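Long-range contact in beta-galactosidase/beta-glucuronidase (Faecalibacterium prausnitzii L2-6, PDB 6MVF), which binds flavin mononucleotide and is a glycoside hydrolase family 2 enzyme that probably cleaves beta-glucuronides in the human gut: residues N385-E399 against C420-V434. Sequence-based numbering, arbitrary orientation.
Sequences NYNHPSILFWGISNE and CKELDPTRLTTIAHV. With FMN (flavin mononucleotide), chain G.
Neighbouring parallel strands of the TIM barrel, 391-398 and 428-433, are joined here through the crossover helix 407-423 as a right-handed beta-alpha-beta unit, and the side chain of R427, just ahead of the second strand, reaches across to the turns that precede the first, its CD passing 3.4 Å from W394 NE1. Its CG stands anti to the carbonyl carbon (chi1 -71°) and the chain runs extended to R427 NE, which donates to I391 O at 2.6 Å, the acceptor lying in the guanidinium plane. R427 NH1 and NH2 grip the single carbonyl Y386 O end-on, each at 3.1 Å and from the same face of its plane, while NH2 also makes a weak bond to H388 O. The salt bridge from R427 NH1 to D424 OD2 measures 3.0 Å. D424 OD2 is shared, since W394 NE1 also donates to it at 2.8 Å, in the plane of the indole and from the opposite face of the carboxylate. D424 OD1 accepts from the T426 hydroxyl and from T426 N, the second bond closing an Asx turn, which fixes the rotation of the carboxylate. Beyond R427, W394 N bonds to L428 O at 3.0 Å, and T430 N and I396 N continue the pairing. A beta bulge between G395 and N398 shifts the register by one residue before A432 N meets S397 O. On the sheet face of F393, its CE1 packs alongside L428 CD1. The Y386 ring, held at its hydroxyl by T186, and L423 belong to the flavin pocket, where Y386 CG lies 3.7 Å from FMN C7M. The buried guanidinium is thus paired with the D424 carboxylate and solvated by backbone carbonyls, a network that probably stabilises that carboxylate as an anion and holds the Y386 backbone beside R427.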
loop_
_atom_site.group_PDB
_atom_site.type_symbol
_atom_site.label_atom_id
_atom_site.label_comp_id
_atom_site.label_asym_id
_atom_site.label_seq_id
_atom_site.Cartn_x
_atom_site.Cartn_y
_atom_site.Cartn_z
ATOM N N ASN A 385 -4.394 -10.912 28.949
ATOM C CA ASN A 385 -3.224 -11.391 28.233
ATOM C C ASN A 385 -3.114 -12.898 28.238
ATOM O O ASN A 385 -2.065 -13.435 27.854
ATOM C CB ASN A 385 -1.957 -10.757 28.806
ATOM C CG ASN A 385 -1.981 -9.260 28.677
ATOM O OD1 ASN A 385 -1.691 -8.726 27.604
ATOM N ND2 ASN A 385 -2.390 -8.566 29.741
ATOM N N TYR A 386 -4.181 -13.597 28.625
ATOM C CA TYR A 386 -4.100 -15.045 28.780
ATOM C C TYR A 386 -3.734 -15.766 27.481
ATOM O O TYR A 386 -3.096 -16.821 27.528
ATOM C CB TYR A 386 -5.421 -15.586 29.322
ATOM C CG TYR A 386 -5.362 -17.072 29.598
ATOM C CD1 TYR A 386 -5.786 -17.996 28.646
ATOM C CD2 TYR A 386 -4.860 -17.552 30.803
ATOM C CE1 TYR A 386 -5.723 -19.357 28.900
ATOM C CE2 TYR A 386 -4.792 -18.901 31.064
ATOM C CZ TYR A 386 -5.227 -19.803 30.116
ATOM O OH TYR A 386 -5.161 -21.155 30.382
ATOM N N ASN A 387 -4.120 -15.234 26.315
ATOM C CA ASN A 387 -3.915 -16.001 25.090
ATOM C C ASN A 387 -2.556 -15.791 24.428
ATOM O O ASN A 387 -2.241 -16.521 23.484
ATOM C CB ASN A 387 -5.031 -15.698 24.103
ATOM C CG ASN A 387 -6.387 -16.087 24.651
ATOM O OD1 ASN A 387 -6.507 -17.061 25.418
ATOM N ND2 ASN A 387 -7.422 -15.312 24.289
ATOM N N HIS A 388 -1.732 -14.859 24.915
ATOM C CA HIS A 388 -0.437 -14.581 24.304
ATOM C C HIS A 388 0.560 -15.708 24.541
ATOM O O HIS A 388 0.932 -15.952 25.697
ATOM C CB HIS A 388 0.126 -13.301 24.871
ATOM C CG HIS A 388 -0.677 -12.087 24.545
ATOM N ND1 HIS A 388 -0.746 -11.561 23.270
ATOM C CD2 HIS A 388 -1.420 -11.273 25.330
ATOM C CE1 HIS A 388 -1.499 -10.477 23.285
ATOM N NE2 HIS A 388 -1.931 -10.288 24.521
ATOM N N PRO A 389 1.041 -16.407 23.498
ATOM C CA PRO A 389 2.038 -17.466 23.744
ATOM C C PRO A 389 3.379 -16.923 24.211
ATOM O O PRO A 389 4.144 -17.666 24.843
ATOM C CB PRO A 389 2.156 -18.175 22.386
ATOM C CG PRO A 389 1.734 -17.155 21.373
ATOM C CD PRO A 389 0.683 -16.308 22.066
ATOM N N SER A 390 3.674 -15.647 23.945
ATOM C CA SER A 390 4.974 -15.111 24.325
ATOM C C SER A 390 5.093 -14.966 25.840
ATOM O O SER A 390 6.203 -14.985 26.376
ATOM C CB SER A 390 5.230 -13.765 23.625
ATOM O OG SER A 390 4.357 -12.742 24.111
ATOM N N ILE A 391 3.979 -14.814 26.546
ATOM C CA ILE A 391 4.036 -14.613 27.991
ATOM C C ILE A 391 4.269 -15.960 28.664
ATOM O O ILE A 391 3.436 -16.867 28.567
ATOM C CB ILE A 391 2.758 -13.933 28.518
ATOM C CG1 ILE A 391 2.593 -12.563 27.846
ATOM C CG2 ILE A 391 2.808 -13.817 30.051
ATOM C CD1 ILE A 391 1.404 -11.744 28.311
ATOM N N LEU A 392 5.410 -16.099 29.336
ATOM C CA LEU A 392 5.724 -17.328 30.060
ATOM C C LEU A 392 5.716 -17.169 31.579
ATOM O O LEU A 392 5.442 -18.138 32.289
ATOM C CB LEU A 392 7.086 -17.878 29.616
ATOM C CG LEU A 392 7.363 -18.026 28.117
ATOM C CD1 LEU A 392 8.602 -18.867 27.933
ATOM C CD2 LEU A 392 6.182 -18.628 27.371
ATOM N N PHE A 393 5.947 -15.962 32.090
ATOM C CA PHE A 393 6.049 -15.708 33.514
ATOM C C PHE A 393 5.191 -14.510 33.912
ATOM O O PHE A 393 5.226 -13.464 33.255
ATOM C CB PHE A 393 7.507 -15.463 33.882
ATOM C CG PHE A 393 8.464 -16.411 33.222
ATOM C CD1 PHE A 393 8.824 -17.604 33.845
ATOM C CD2 PHE A 393 9.029 -16.104 31.996
ATOM C CE1 PHE A 393 9.724 -18.491 33.245
ATOM C CE2 PHE A 393 9.917 -16.970 31.387
ATOM C CZ PHE A 393 10.273 -18.175 32.017
ATOM N N TRP A 394 4.413 -14.674 34.972
ATOM C CA TRP A 394 3.716 -13.574 35.625
ATOM C C TRP A 394 4.548 -13.139 36.824
ATOM O O TRP A 394 4.895 -13.967 37.669
ATOM C CB TRP A 394 2.313 -13.983 36.098
ATOM C CG TRP A 394 1.339 -14.521 35.067
ATOM C CD1 TRP A 394 0.736 -15.759 35.073
ATOM C CD2 TRP A 394 0.824 -13.835 33.913
ATOM N NE1 TRP A 394 -0.102 -15.887 33.996
ATOM C CE2 TRP A 394 -0.074 -14.726 33.264
ATOM C CE3 TRP A 394 1.038 -12.564 33.362
ATOM C CZ2 TRP A 394 -0.761 -14.385 32.074
ATOM C CZ3 TRP A 394 0.354 -12.217 32.175
ATOM C CH2 TRP A 394 -0.538 -13.133 31.547
ATOM N N GLY A 395 4.857 -11.848 36.905
ATOM C CA GLY A 395 5.593 -11.291 38.031
ATOM C C GLY A 395 4.654 -10.593 39.003
ATOM O O GLY A 395 3.786 -9.824 38.591
ATOM N N ILE A 396 4.837 -10.859 40.301
ATOM C CA ILE A 396 3.869 -10.371 41.282
ATOM C C ILE A 396 4.322 -9.126 42.050
ATOM O O ILE A 396 3.466 -8.438 42.630
ATOM C CB ILE A 396 3.446 -11.486 42.268
ATOM C CG1 ILE A 396 4.622 -11.966 43.117
ATOM C CG2 ILE A 396 2.762 -12.670 41.536
ATOM C CD1 ILE A 396 4.180 -12.811 44.293
ATOM N N SER A 397 5.620 -8.804 42.062
ATOM C CA SER A 397 6.095 -7.549 42.655
ATOM C C SER A 397 7.524 -7.269 42.212
ATOM O O SER A 397 8.266 -8.174 41.826
ATOM C CB SER A 397 6.029 -7.559 44.193
ATOM O OG SER A 397 6.955 -8.473 44.757
ATOM N N ASN A 398 7.906 -5.997 42.296
ATOM C CA ASN A 398 9.282 -5.558 42.055
ATOM C C ASN A 398 9.778 -4.803 43.280
ATOM O O ASN A 398 9.196 -3.781 43.656
ATOM C CB ASN A 398 9.388 -4.664 40.812
ATOM C CG ASN A 398 10.804 -4.154 40.582
ATOM O OD1 ASN A 398 11.699 -4.931 40.227
ATOM N ND2 ASN A 398 11.017 -2.849 40.781
ATOM N N GLU A 399 10.837 -5.315 43.909
ATOM C CA GLU A 399 11.565 -4.575 44.946
ATOM C C GLU A 399 10.646 -4.108 46.074
ATOM O O GLU A 399 10.832 -3.028 46.638
ATOM C CB GLU A 399 12.311 -3.383 44.338
ATOM C CG GLU A 399 13.466 -3.766 43.460
ATOM C CD GLU A 399 14.272 -2.554 43.017
ATOM O OE1 GLU A 399 13.776 -1.419 43.215
ATOM O OE2 GLU A 399 15.393 -2.728 42.472
ATOM N N CYS A 420 -2.726 -16.240 40.722
ATOM C CA CYS A 420 -2.132 -16.613 39.440
ATOM C C CYS A 420 -2.356 -18.092 39.131
ATOM O O CYS A 420 -2.539 -18.462 37.964
ATOM C CB CYS A 420 -0.635 -16.300 39.419
ATOM S SG CYS A 420 -0.137 -14.561 39.515
ATOM N N LYS A 421 -2.348 -18.958 40.161
ATOM C CA LYS A 421 -2.538 -20.393 39.930
ATOM C C LYS A 421 -4.011 -20.771 39.816
ATOM O O LYS A 421 -4.351 -21.717 39.106
ATOM C CB LYS A 421 -1.866 -21.195 41.039
ATOM C CG LYS A 421 -0.355 -20.996 41.089
ATOM C CD LYS A 421 0.277 -21.337 39.746
ATOM C CE LYS A 421 1.790 -21.266 39.813
ATOM N NZ LYS A 421 2.416 -21.826 38.597
ATOM N N GLU A 422 -4.888 -20.046 40.501
ATOM C CA GLU A 422 -6.320 -20.159 40.259
ATOM C C GLU A 422 -6.669 -19.737 38.835
ATOM O O GLU A 422 -7.374 -20.455 38.120
ATOM C CB GLU A 422 -7.079 -19.303 41.280
ATOM C CG GLU A 422 -8.155 -20.065 42.054
ATOM C CD GLU A 422 -8.335 -19.556 43.489
ATOM O OE1 GLU A 422 -8.407 -18.320 43.673
ATOM O OE2 GLU A 422 -8.390 -20.387 44.434
ATOM N N LEU A 423 -6.182 -18.572 38.398
ATOM C CA LEU A 423 -6.571 -18.068 37.087
ATOM C C LEU A 423 -5.830 -18.751 35.954
ATOM O O LEU A 423 -6.398 -18.927 34.869
ATOM C CB LEU A 423 -6.342 -16.565 36.989
ATOM C CG LEU A 423 -7.269 -15.677 37.813
ATOM C CD1 LEU A 423 -6.892 -14.244 37.572
ATOM C CD2 LEU A 423 -8.695 -15.916 37.425
ATOM N N ASP A 424 -4.580 -19.152 36.167
ATOM C CA ASP A 424 -3.744 -19.621 35.064
ATOM C C ASP A 424 -2.676 -20.556 35.603
ATOM O O ASP A 424 -1.550 -20.141 35.910
ATOM C CB ASP A 424 -3.111 -18.451 34.316
ATOM C CG ASP A 424 -2.180 -18.901 33.209
ATOM O OD1 ASP A 424 -2.237 -20.090 32.803
ATOM O OD2 ASP A 424 -1.377 -18.064 32.737
ATOM N N PRO A 425 -2.994 -21.842 35.729
ATOM C CA PRO A 425 -1.967 -22.801 36.165
ATOM C C PRO A 425 -0.952 -23.149 35.086
ATOM O O PRO A 425 0.033 -23.838 35.383
ATOM C CB PRO A 425 -2.793 -24.029 36.577
ATOM C CG PRO A 425 -4.095 -23.897 35.821
ATOM C CD PRO A 425 -4.352 -22.417 35.722
ATOM N N THR A 426 -1.150 -22.685 33.856
ATOM C CA THR A 426 -0.259 -23.009 32.753
ATOM C C THR A 426 0.984 -22.127 32.716
ATOM O O THR A 426 1.805 -22.285 31.807
ATOM C CB THR A 426 -0.989 -22.878 31.400
ATOM O OG1 THR A 426 -1.032 -21.501 31.011
ATOM C CG2 THR A 426 -2.412 -23.415 31.454
ATOM N N ARG A 427 1.148 -21.191 33.642
ATOM C CA ARG A 427 2.316 -20.328 33.616
ATOM C C ARG A 427 3.000 -20.289 34.978
ATOM O O ARG A 427 2.386 -20.520 36.024
ATOM C CB ARG A 427 1.956 -18.903 33.151
ATOM C CG ARG A 427 1.613 -18.815 31.657
ATOM C CD ARG A 427 1.260 -17.399 31.255
ATOM N NE ARG A 427 1.131 -17.221 29.806
ATOM C CZ ARG A 427 0.002 -17.377 29.122
ATOM N NH1 ARG A 427 -1.112 -17.741 29.742
ATOM N NH2 ARG A 427 -0.006 -17.166 27.814
ATOM N N LEU A 428 4.298 -20.001 34.928
ATOM C CA LEU A 428 5.122 -19.847 36.119
ATOM C C LEU A 428 4.968 -18.454 36.718
ATOM O O LEU A 428 4.812 -17.467 35.997
ATOM C CB LEU A 428 6.583 -20.103 35.757
ATOM C CG LEU A 428 6.814 -21.500 35.188
ATOM C CD1 LEU A 428 8.234 -21.633 34.724
ATOM C CD2 LEU A 428 6.458 -22.585 36.221
ATOM N N THR A 429 5.016 -18.370 38.044
ATOM C CA THR A 429 5.073 -17.080 38.722
ATOM C C THR A 429 6.520 -16.743 39.073
ATOM O O THR A 429 7.355 -17.633 39.273
ATOM C CB THR A 429 4.198 -17.064 39.982
ATOM O OG1 THR A 429 4.606 -18.105 40.878
ATOM C CG2 THR A 429 2.742 -17.295 39.611
ATOM N N THR A 430 6.819 -15.444 39.098
ATOM C CA THR A 430 8.161 -14.943 39.361
ATOM C C THR A 430 8.034 -13.723 40.257
ATOM O O THR A 430 6.931 -13.238 40.522
ATOM C CB THR A 430 8.931 -14.593 38.060
ATOM O OG1 THR A 430 10.320 -14.358 38.347
ATOM C CG2 THR A 430 8.360 -13.333 37.375
ATOM N N ILE A 431 9.187 -13.221 40.701
ATOM C CA ILE A 431 9.269 -12.044 41.556
ATOM C C ILE A 431 10.623 -11.390 41.312
ATOM O O ILE A 431 11.597 -12.060 40.959
ATOM C CB ILE A 431 9.046 -12.427 43.051
ATOM C CG1 ILE A 431 9.037 -11.184 43.944
ATOM C CG2 ILE A 431 10.081 -13.488 43.540
ATOM C CD1 ILE A 431 8.354 -11.418 45.244
ATOM N N ALA A 432 10.694 -10.074 41.489
ATOM C CA ALA A 432 11.967 -9.361 41.373
ATOM C C ALA A 432 12.327 -8.760 42.729
ATOM O O ALA A 432 11.609 -7.894 43.244
ATOM C CB ALA A 432 11.905 -8.284 40.288
ATOM N N HIS A 433 13.426 -9.236 43.312
ATOM C CA HIS A 433 13.869 -8.771 44.626
ATOM C C HIS A 433 14.792 -7.557 44.515
ATOM O O HIS A 433 15.616 -7.461 43.594
ATOM C CB HIS A 433 14.608 -9.885 45.372
ATOM C CG HIS A 433 13.777 -11.094 45.657
ATOM N ND1 HIS A 433 12.647 -11.052 46.446
ATOM C CD2 HIS A 433 13.930 -12.390 45.286
ATOM C CE1 HIS A 433 12.129 -12.266 46.531
ATOM N NE2 HIS A 433 12.889 -13.095 45.835
ATOM N N VAL A 434 14.659 -6.633 45.476
ATOM C CA VAL A 434 15.660 -5.578 45.622
ATOM C C VAL A 434 16.995 -6.189 46.064
ATOM O O VAL A 434 17.058 -7.289 46.632
ATOM C CB VAL A 434 15.177 -4.490 46.601
ATOM C CG1 VAL A 434 15.166 -5.000 48.036
ATOM C CG2 VAL A 434 16.027 -3.209 46.471
HETATM N N1 FMN G . -15.998 -15.181 32.866
HETATM C C2 FMN G . -16.798 -14.417 32.120
HETATM O O2 FMN G . -17.993 -14.284 32.391
HETATM N N3 FMN G . -16.371 -13.748 31.071
HETATM C C4 FMN G . -15.142 -13.788 30.661
HETATM O O4 FMN G . -14.754 -13.163 29.687
HETATM C C4A FMN G . -14.234 -14.596 31.399
HETATM N N5 FMN G . -12.995 -14.626 30.999
HETATM C C5A FMN G . -12.099 -15.352 31.636
HETATM C C6 FMN G . -10.806 -15.365 31.181
HETATM C C7 FMN G . -9.873 -16.107 31.812
HETATM C C7M FMN G . -8.480 -16.111 31.317
HETATM C C8 FMN G . -10.246 -16.874 32.994
HETATM C C8M FMN G . -9.219 -17.679 33.708
HETATM C C9 FMN G . -11.547 -16.859 33.445
HETATM C C9A FMN G . -12.499 -16.128 32.803
HETATM N N10 FMN G . -13.803 -16.085 33.272
HETATM C C10 FMN G . -14.719 -15.312 32.561
HETATM C "C1'" FMN G . -14.110 -16.924 34.423
HETATM C "C2'" FMN G . -14.529 -16.362 35.760
HETATM O "O2'" FMN G . -13.288 -16.148 36.380
HETATM C "C3'" FMN G . -15.252 -17.368 36.629
HETATM O "O3'" FMN G . -15.755 -18.411 35.823
HETATM C "C4'" FMN G . -16.457 -16.820 37.359
HETATM O "O4'" FMN G . -17.149 -16.005 36.425
HETATM C "C5'" FMN G . -16.129 -16.059 38.645
HETATM O "O5'" FMN G . -16.075 -14.662 38.422
HETATM P P FMN G . -15.435 -13.627 39.437
HETATM O O1P FMN G . -16.257 -12.424 39.202
HETATM O O2P FMN G . -15.578 -14.268 40.787
HETATM O O3P FMN G . -13.994 -13.427 39.113
HETATM O O HOH W 1 9.650 -7.496 45.040
#